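Local coordinates for putative phenazine biosynthesis PhzC/PhzF protein (Clostridium difficile, PDB 4DUN) that probably acts as an isomerase of the PhzF family, although its substrate and reaction are not established, at residues Y7-F12 with G249-F254; S183-V188 with K222-Q227; I115-M120 with S206-I211. All coordinates share one frame; numbering follows the deposited sequence. Where two conformers were deposited one is given.

Interaction 1: Y7-F12 with G249-F254; sequences YIVDSF and GEAVLF
The L253 side chain reaches back over the neighbouring strand. Its CB carries CG anti to the backbone N (chi1 179°), and chi2 of 66° swings CD1 round to Y7 and V9. That methyl does all the touching. L253 CD1 lies 3.7 Å from I8 O and 4.0 Å from Y7 CD2, at the edge of the tyrosine ring and in its plane. V9 CG2 is a looser neighbour. Further along the same face, V9 CG1 packs on A251 CB at 3.8 Å. I8 and F254 run side by side, with I8 CG2 3.8 Å from F254 CD2.

Three fairly straight bonds, each in its carbonyl plane, tie the backbones. D10 and V252 form a hydrogen-bonded pair, with D10 N to V252 O at 2.9 Å and V252 N to D10 O at 3.0 Å. F254 N donates to I8 O at 2.8 Å. The pairing frays at F12, whose N makes only a weak, bent bond to E250 O. There the F12 ring lies against G249 CA.

Y81 of helix 73-87 covers A251 and L253. Non-hydrogen-bonded pairs, V9 with L253 and S11 with A251, complete this antiparallel pairing of the first and last strands of the PhzF fold.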
loop_
_atom_site.group_PDB
_atom_site.type_symbol
_atom_site.label_atom_id
_atom_site.label_comp_id
_atom_site.label_asym_id
_atom_site.label_seq_id
_atom_site.Cartn_x
_atom_site.Cartn_y
_atom_site.Cartn_z
ATOM N N TYR A 7 -4.253 10.494 -10.440
ATOM C CA TYR A 7 -3.323 11.355 -9.731
ATOM C C TYR A 7 -3.047 10.825 -8.351
ATOM O O TYR A 7 -3.967 10.340 -7.685
ATOM C CB TYR A 7 -3.935 12.781 -9.572
ATOM C CG TYR A 7 -4.405 13.418 -10.860
ATOM C CD1 TYR A 7 -5.676 13.156 -11.370
ATOM C CD2 TYR A 7 -3.594 14.309 -11.557
ATOM C CE1 TYR A 7 -6.108 13.724 -12.572
ATOM C CE2 TYR A 7 -4.024 14.899 -12.746
ATOM C CZ TYR A 7 -5.280 14.607 -13.248
ATOM O OH TYR A 7 -5.693 15.195 -14.421
ATOM N N ILE A 8 -1.804 10.964 -7.892
ATOM C CA ILE A 8 -1.421 10.672 -6.509
ATOM C C ILE A 8 -1.066 12.014 -5.897
ATOM O O ILE A 8 -0.174 12.693 -6.400
ATOM C CB ILE A 8 -0.282 9.643 -6.329
ATOM C CG1 ILE A 8 -0.661 8.275 -6.933
ATOM C CG2 ILE A 8 0.060 9.530 -4.820
ATOM C CD1 ILE A 8 0.528 7.273 -7.028
ATOM N N VAL A 9 -1.791 12.407 -4.849
ATOM C CA VAL A 9 -1.661 13.726 -4.224
ATOM C C VAL A 9 -1.447 13.583 -2.733
ATOM O O VAL A 9 -2.158 12.804 -2.088
ATOM C CB VAL A 9 -2.967 14.549 -4.511
ATOM C CG1 VAL A 9 -2.991 15.897 -3.772
ATOM C CG2 VAL A 9 -3.191 14.743 -6.014
ATOM N N ASP A 10 -0.537 14.406 -2.174
ATOM C CA ASP A 10 -0.296 14.486 -0.724
ATOM C C ASP A 10 -1.100 15.656 -0.154
ATOM O O ASP A 10 -0.846 16.801 -0.529
ATOM C CB ASP A 10 1.217 14.663 -0.439
ATOM C CG ASP A 10 2.057 13.479 -0.907
ATOM O OD1 ASP A 10 1.471 12.388 -1.150
ATOM O OD2 ASP A 10 3.278 13.651 -1.075
ATOM N N SER A 11 -2.055 15.369 0.746
ATOM C CA SER A 11 -2.915 16.392 1.360
ATOM C C SER A 11 -2.312 16.908 2.645
ATOM O O SER A 11 -1.699 16.130 3.375
ATOM C CB SER A 11 -4.306 15.838 1.632
ATOM O OG SER A 11 -4.903 15.455 0.406
ATOM N N PHE A 12 -2.508 18.215 2.938
ATOM C CA PHE A 12 -1.929 18.902 4.124
ATOM C C PHE A 12 -0.379 18.770 4.085
ATOM O O PHE A 12 0.263 18.523 5.113
ATOM C CB PHE A 12 -2.499 18.342 5.457
ATOM C CG PHE A 12 -3.981 18.548 5.634
ATOM C CD1 PHE A 12 -4.880 17.505 5.403
ATOM C CD2 PHE A 12 -4.484 19.780 6.052
ATOM C CE1 PHE A 12 -6.262 17.697 5.570
ATOM C CE2 PHE A 12 -5.862 19.965 6.241
ATOM C CZ PHE A 12 -6.742 18.929 5.990
ATOM N N GLY A 249 -5.481 23.323 4.259
ATOM C CA GLY A 249 -4.201 22.706 3.971
ATOM C C GLY A 249 -3.763 22.868 2.535
ATOM O O GLY A 249 -4.579 23.160 1.647
ATOM N N GLU A 250 -2.462 22.681 2.324
ATOM C CA GLU A 250 -1.841 22.691 1.013
ATOM C C GLU A 250 -1.886 21.261 0.478
ATOM O O GLU A 250 -2.115 20.322 1.248
ATOM C CB GLU A 250 -0.378 23.173 1.116
ATOM C CG GLU A 250 -0.193 24.595 1.623
ATOM C CD GLU A 250 1.264 24.954 1.853
ATOM O OE1 GLU A 250 2.132 24.518 1.058
ATOM O OE2 GLU A 250 1.542 25.661 2.849
ATOM N N ALA A 251 -1.686 21.093 -0.816
ATOM C CA ALA A 251 -1.560 19.760 -1.426
ATOM C C ALA A 251 -0.414 19.782 -2.425
ATOM O O ALA A 251 -0.074 20.852 -2.959
ATOM C CB ALA A 251 -2.855 19.319 -2.092
ATOM N N VAL A 252 0.205 18.614 -2.646
ATOM C CA VAL A 252 1.334 18.452 -3.575
ATOM C C VAL A 252 1.043 17.274 -4.523
ATOM O O VAL A 252 0.606 16.218 -4.065
ATOM C CB VAL A 252 2.695 18.215 -2.844
ATOM C CG1 VAL A 252 3.856 18.180 -3.844
ATOM C CG2 VAL A 252 2.967 19.255 -1.769
ATOM N N LEU A 253 1.351 17.431 -5.816
ATOM C CA LEU A 253 1.183 16.347 -6.805
ATOM C C LEU A 253 2.420 15.468 -6.809
ATOM O O LEU A 253 3.527 15.968 -7.003
ATOM C CB LEU A 253 0.941 16.926 -8.218
ATOM C CG LEU A 253 0.778 15.903 -9.357
ATOM C CD1 LEU A 253 -0.485 15.081 -9.179
ATOM C CD2 LEU A 253 0.807 16.581 -10.706
ATOM N N PHE A 254 2.233 14.148 -6.647
ATOM C CA PHE A 254 3.343 13.198 -6.730
ATOM C C PHE A 254 3.430 12.586 -8.131
ATOM O O PHE A 254 4.517 12.468 -8.687
ATOM C CB PHE A 254 3.198 12.068 -5.671
ATOM C CG PHE A 254 4.118 10.884 -5.911
ATOM C CD1 PHE A 254 5.504 11.030 -5.838
ATOM C CD2 PHE A 254 3.596 9.621 -6.185
ATOM C CE1 PHE A 254 6.353 9.929 -6.032
ATOM C CE2 PHE A 254 4.447 8.517 -6.376
ATOM C CZ PHE A 254 5.816 8.682 -6.306
#

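Interaction 2: S183-V188 with K222-Q227; sequences SNTDFV and KMVAAQ
One face of the F187 ring rests on the methyl of A225. A225 CB sits 3.4 Å above the ring plane, offset toward the rim and nearest to F187 CE2. This is a CH-pi contact. The sulfur of M223 stands at the ring edge, with M223 SD 3.9 Å from F187 CE1, a Met-aromatic contact. W214 of helix 207-218 also stacks with F187. The phenylalanine takes the crowded first torsion, with CG between the backbone N and the carbonyl carbon (chi1 63°). This brings the ring back over the adjacent strand.

The carboxylate of D186 grips the start of the pairing. Its OD2 accepts from V224 N at 2.8 Å through the anti lone pair, in a nearly straight bond (168°). D186 N donates in turn to V224 O at 2.9 Å, but this bond is more bent (136°). Both backbone polar groups of V224 are thus held by one residue. D186 OD1 forms a salt bridge with K220, which probably helps to keep the aspartate ionised.

From here strands 187-193 and 222-227 run as parallel neighbours in the PhzF fold, F187 beside A225 and V188 beside A226. Helix 207-218 lies between them in sequence and packs on the face that carries F187 and A225. A226 N donates to F187 O at 3.1 Å. On the sheet face away from the ring, T185 CG2 touches A226 CB at 3.9 Å. V188 CG1 meets the same A226 methyl at 4.0 Å. T185 crosses V224 at about a right angle, its CB and CG2 against V224 CG1.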
loop_
_atom_site.group_PDB
_atom_site.type_symbol
_atom_site.label_atom_id
_atom_site.label_comp_id
_atom_site.label_asym_id
_atom_site.label_seq_id
_atom_site.Cartn_x
_atom_site.Cartn_y
_atom_site.Cartn_z
ATOM N N SER A 183 5.998 23.624 19.677
ATOM C CA SER A 183 7.266 24.360 19.756
ATOM C C SER A 183 7.317 25.434 18.665
ATOM O O SER A 183 7.712 26.559 18.936
ATOM C CB SER A 183 8.444 23.402 19.594
ATOM O OG SER A 183 8.400 22.766 18.324
ATOM N N ASN A 184 6.950 25.051 17.426
ATOM C CA ASN A 184 6.965 25.872 16.216
ATOM C C ASN A 184 5.530 26.220 15.774
ATOM O O ASN A 184 5.335 27.056 14.899
ATOM C CB ASN A 184 7.698 25.085 15.101
ATOM C CG ASN A 184 7.991 25.881 13.856
ATOM O OD1 ASN A 184 8.847 26.773 13.843
ATOM N ND2 ASN A 184 7.278 25.575 12.778
ATOM N N THR A 185 4.534 25.586 16.389
ATOM C CA THR A 185 3.112 25.782 16.070
ATOM C C THR A 185 2.327 26.056 17.345
ATOM O O THR A 185 2.878 25.908 18.436
ATOM C CB THR A 185 2.563 24.527 15.348
ATOM O OG1 THR A 185 2.677 23.389 16.210
ATOM C CG2 THR A 185 3.254 24.254 14.004
ATOM N N ASP A 186 1.046 26.446 17.226
ATOM C CA ASP A 186 0.221 26.700 18.409
ATOM C C ASP A 186 -0.013 25.426 19.193
ATOM O O ASP A 186 0.092 25.435 20.425
ATOM C CB ASP A 186 -1.117 27.355 18.027
ATOM C CG ASP A 186 -0.897 28.740 17.504
ATOM O OD1 ASP A 186 -0.623 29.644 18.324
ATOM O OD2 ASP A 186 -0.920 28.913 16.272
ATOM N N PHE A 187 -0.338 24.322 18.483
ATOM C CA PHE A 187 -0.566 23.037 19.115
ATOM C C PHE A 187 -0.206 21.928 18.172
ATOM O O PHE A 187 -0.058 22.152 16.965
ATOM C CB PHE A 187 -2.008 22.883 19.642
ATOM C CG PHE A 187 -3.124 22.914 18.624
ATOM C CD1 PHE A 187 -3.750 24.107 18.294
ATOM C CD2 PHE A 187 -3.590 21.733 18.044
ATOM C CE1 PHE A 187 -4.841 24.124 17.423
ATOM C CE2 PHE A 187 -4.680 21.744 17.174
ATOM C CZ PHE A 187 -5.291 22.945 16.857
ATOM N N VAL A 188 -0.048 20.719 18.734
ATOM C CA VAL A 188 0.322 19.540 17.972
ATOM C C VAL A 188 -0.560 18.398 18.372
ATOM O O VAL A 188 -1.124 18.410 19.474
ATOM C CB VAL A 188 1.830 19.158 18.143
ATOM C CG1 VAL A 188 2.759 20.245 17.605
ATOM C CG2 VAL A 188 2.175 18.810 19.603
ATOM N N LYS A 222 -7.260 32.337 15.386
ATOM C CA LYS A 222 -6.487 31.825 14.252
ATOM C C LYS A 222 -5.254 31.161 14.791
ATOM O O LYS A 222 -4.520 31.775 15.570
ATOM C CB LYS A 222 -6.107 32.940 13.272
ATOM C CG LYS A 222 -7.258 33.447 12.414
ATOM C CD LYS A 222 -6.790 34.454 11.361
ATOM C CE LYS A 222 -6.156 33.817 10.143
ATOM N NZ LYS A 222 -5.721 34.840 9.158
ATOM N N MET A 223 -5.035 29.906 14.409
ATOM C CA MET A 223 -3.911 29.110 14.895
ATOM C C MET A 223 -3.343 28.231 13.817
ATOM O O MET A 223 -3.999 27.989 12.794
ATOM C CB MET A 223 -4.376 28.193 16.064
ATOM C CG MET A 223 -4.816 28.928 17.317
ATOM S SD MET A 223 -5.540 27.814 18.547
ATOM C CE MET A 223 -7.179 27.517 17.789
ATOM N N VAL A 224 -2.120 27.736 14.039
ATOM C CA VAL A 224 -1.500 26.758 13.158
ATOM C C VAL A 224 -1.253 25.516 14.018
ATOM O O VAL A 224 -0.838 25.627 15.177
ATOM C CB VAL A 224 -0.237 27.256 12.391
ATOM C CG1 VAL A 224 0.965 27.460 13.320
ATOM C CG2 VAL A 224 0.107 26.311 11.235
ATOM N N ALA A 225 -1.574 24.350 13.465
ATOM C CA ALA A 225 -1.410 23.063 14.137
ATOM C C ALA A 225 -0.535 22.157 13.304
ATOM O O ALA A 225 -0.515 22.254 12.074
ATOM C CB ALA A 225 -2.771 22.409 14.352
ATOM N N ALA A 226 0.168 21.264 13.967
ATOM C CA ALA A 226 0.959 20.249 13.275
ATOM C C ALA A 226 0.467 18.896 13.725
ATOM O O ALA A 226 0.049 18.732 14.875
ATOM C CB ALA A 226 2.456 20.410 13.583
ATOM N N GLN A 227 0.455 17.946 12.812
ATOM C CA GLN A 227 0.154 16.557 13.128
ATOM C C GLN A 227 1.494 15.863 13.016
ATOM O O GLN A 227 2.077 15.845 11.929
ATOM C CB GLN A 227 -0.939 15.951 12.226
ATOM C CG GLN A 227 -1.365 14.585 12.779
ATOM C CD GLN A 227 -2.790 14.224 12.478
ATOM O OE1 GLN A 227 -3.687 15.083 12.430
ATOM N NE2 GLN A 227 -3.037 12.931 12.287
#

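Interaction 3: I115-M120 with S206-I211; sequences IFPEIM and SHCNLI
S206 and H207 open the segment without touching 115-120. S206 O takes two backbone bonds, from N209 N and L210 N. C208 is the centre of the contact. Its SG is anti to the carbonyl carbon (chi1 -67°) and sits 3.5 Å from F116 CB. It approaches the F116 ring obliquely, 4.7 Å from the ring centroid, as a sulfur-aromatic contact. C208 CB meets I119 CD1 at 3.9 Å, so the isoleucine tip lies beside the cysteine. P117 O also lies against the cysteine side chain. It is buried by the contact and has no hydrogen-bond partner in the model.

The carbonyl oxygen of the same residue, C208 O, accepts from I119 N at 2.9 Å. The donor stands above the carbonyl plane, 38° out of it. N209 comes next and turns its amide to the loop. N209 ND2 donates to I119 O at 2.9 Å. This bond is nearly straight (170°), uses a lone pair of the carbonyl and lies close to the amide plane. I119 CG2 runs alongside ND2. A weak bond to S144 OG also holds that nitrogen.

The chain leaving strand 111-117 is pinned there by polar bonds and packed by sulfur and aliphatic groups. Four residues after C208 comes P212, which has no N-H to give C208 O. I119 N takes the place of that helical donor, and both polar backbone atoms of I119 are satisfied.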
loop_
_atom_site.group_PDB
_atom_site.type_symbol
_atom_site.label_atom_id
_atom_site.label_comp_id
_atom_site.label_asym_id
_atom_site.label_seq_id
_atom_site.Cartn_x
_atom_site.Cartn_y
_atom_site.Cartn_z
ATOM N N ILE A 115 -14.998 23.782 5.919
ATOM C CA ILE A 115 -15.702 24.295 7.088
ATOM C C ILE A 115 -16.423 23.139 7.751
ATOM O O ILE A 115 -17.202 22.426 7.114
ATOM C CB ILE A 115 -16.640 25.482 6.727
ATOM C CG1 ILE A 115 -15.803 26.684 6.235
ATOM C CG2 ILE A 115 -17.521 25.875 7.947
ATOM C CD1 ILE A 115 -16.603 27.861 5.635
ATOM N N PHE A 116 -16.090 22.913 9.025
ATOM C CA PHE A 116 -16.587 21.801 9.844
ATOM C C PHE A 116 -17.321 22.307 11.093
ATOM O O PHE A 116 -17.052 23.425 11.517
ATOM C CB PHE A 116 -15.374 20.934 10.281
ATOM C CG PHE A 116 -14.682 20.022 9.279
ATOM C CD1 PHE A 116 -15.136 19.918 7.967
ATOM C CD2 PHE A 116 -13.594 19.242 9.661
ATOM C CE1 PHE A 116 -14.504 19.069 7.053
ATOM C CE2 PHE A 116 -12.966 18.386 8.747
ATOM C CZ PHE A 116 -13.430 18.302 7.452
ATOM N N PRO A 117 -18.221 21.513 11.735
ATOM C CA PRO A 117 -18.862 21.989 12.974
ATOM C C PRO A 117 -17.842 22.064 14.115
ATOM O O PRO A 117 -16.920 21.250 14.170
ATOM C CB PRO A 117 -19.929 20.917 13.237
ATOM C CG PRO A 117 -19.345 19.675 12.667
ATOM C CD PRO A 117 -18.676 20.138 11.401
ATOM N N GLU A 118 -17.961 23.091 14.963
ATOM C CA GLU A 118 -17.121 23.265 16.145
ATOM C C GLU A 118 -17.653 22.313 17.204
ATOM O O GLU A 118 -18.861 22.283 17.435
ATOM C CB GLU A 118 -17.160 24.727 16.613
ATOM C CG GLU A 118 -16.335 24.958 17.868
ATOM C CD GLU A 118 -15.968 26.406 18.092
ATOM O OE1 GLU A 118 -16.895 27.230 18.238
ATOM O OE2 GLU A 118 -14.757 26.724 18.082
ATOM N N ILE A 119 -16.790 21.476 17.781
ATOM C CA ILE A 119 -17.254 20.493 18.771
ATOM C C ILE A 119 -16.352 20.553 20.013
ATOM O O ILE A 119 -15.395 19.784 20.110
ATOM C CB ILE A 119 -17.335 19.045 18.182
ATOM C CG1 ILE A 119 -18.128 18.967 16.853
ATOM C CG2 ILE A 119 -17.899 18.043 19.212
ATOM C CD1 ILE A 119 -17.879 17.679 16.020
ATOM N N MET A 120 -16.674 21.439 20.975
ATOM C CA MET A 120 -15.884 21.519 22.209
ATOM C C MET A 120 -16.015 20.187 22.971
ATOM O O MET A 120 -17.152 19.789 23.278
ATOM C CB MET A 120 -16.331 22.710 23.089
ATOM C CG MET A 120 -15.527 22.851 24.392
ATOM S SD MET A 120 -13.767 23.231 24.085
ATOM C CE MET A 120 -13.158 23.208 25.706
ATOM N N SER A 206 -10.420 15.607 13.660
ATOM C CA SER A 206 -9.973 15.774 15.055
ATOM C C SER A 206 -9.897 17.282 15.406
ATOM O O SER A 206 -10.098 17.665 16.561
ATOM C CB SER A 206 -8.598 15.139 15.233
ATOM O OG SER A 206 -7.680 15.731 14.323
ATOM N N HIS A 207 -9.654 18.136 14.386
ATOM C CA HIS A 207 -9.538 19.578 14.597
ATOM C C HIS A 207 -10.912 20.214 14.913
ATOM O O HIS A 207 -10.940 21.318 15.457
ATOM C CB HIS A 207 -8.770 20.263 13.449
ATOM C CG HIS A 207 -7.323 19.850 13.463
ATOM N ND1 HIS A 207 -6.921 18.642 12.937
ATOM C CD2 HIS A 207 -6.263 20.425 14.088
ATOM C CE1 HIS A 207 -5.625 18.540 13.206
ATOM N NE2 HIS A 207 -5.179 19.604 13.871
ATOM N N CYS A 208 -12.038 19.472 14.725
ATOM C CA CYS A 208 -13.360 19.919 15.205
ATOM C C CYS A 208 -13.342 20.093 16.722
ATOM O O CYS A 208 -14.039 20.955 17.241
ATOM C CB CYS A 208 -14.443 18.931 14.798
ATOM S SG CYS A 208 -14.703 18.868 13.020
ATOM N N ASN A 209 -12.577 19.238 17.424
ATOM C CA ASN A 209 -12.408 19.296 18.874
ATOM C C ASN A 209 -11.190 20.102 19.268
ATOM O O ASN A 209 -11.243 20.832 20.251
ATOM C CB ASN A 209 -12.229 17.899 19.479
ATOM C CG ASN A 209 -13.239 16.843 19.110
ATOM O OD1 ASN A 209 -12.863 15.703 18.856
ATOM N ND2 ASN A 209 -14.536 17.152 19.167
ATOM N N LEU A 210 -10.056 19.891 18.573
ATOM C CA LEU A 210 -8.790 20.502 18.970
ATOM C C LEU A 210 -8.818 22.007 18.842
ATOM O O LEU A 210 -8.272 22.689 19.715
ATOM C CB LEU A 210 -7.597 19.910 18.181
ATOM C CG LEU A 210 -7.287 18.425 18.454
ATOM C CD1 LEU A 210 -6.239 17.902 17.464
ATOM C CD2 LEU A 210 -6.827 18.183 19.936
ATOM N N ILE A 211 -9.490 22.536 17.799
ATOM C CA ILE A 211 -9.562 23.988 17.570
ATOM C C ILE A 211 -10.314 24.680 18.737
ATOM O O ILE A 211 -9.688 25.551 19.345
ATOM C CB ILE A 211 -10.137 24.363 16.191
ATOM C CG1 ILE A 211 -9.153 23.915 15.053
ATOM C CG2 ILE A 211 -10.462 25.863 16.118
ATOM C CD1 ILE A 211 -9.759 24.007 13.631
#

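Overall arrangement
The chain begins with strand 4-11, whose 7-12 part waits for 249-254 near the C terminus. Interaction 1 thus closes the longest loop, and both other contacts fall within it. Segment 115-120 comes next and is met by 206-211, which closes interaction 3. Segment 183-188 lies inside that loop, but its partner 222-227 lies beyond it, so interactions 2 and 3 cross. These two touch: F187 packs on H207 and L210, and M223 on I211, through helix 207-218, which directly precedes strand 222-227. Strand 244-259 links the halves. It pairs with strands 4-11 and 111-117, and with 233-239, the neighbour of 222-227.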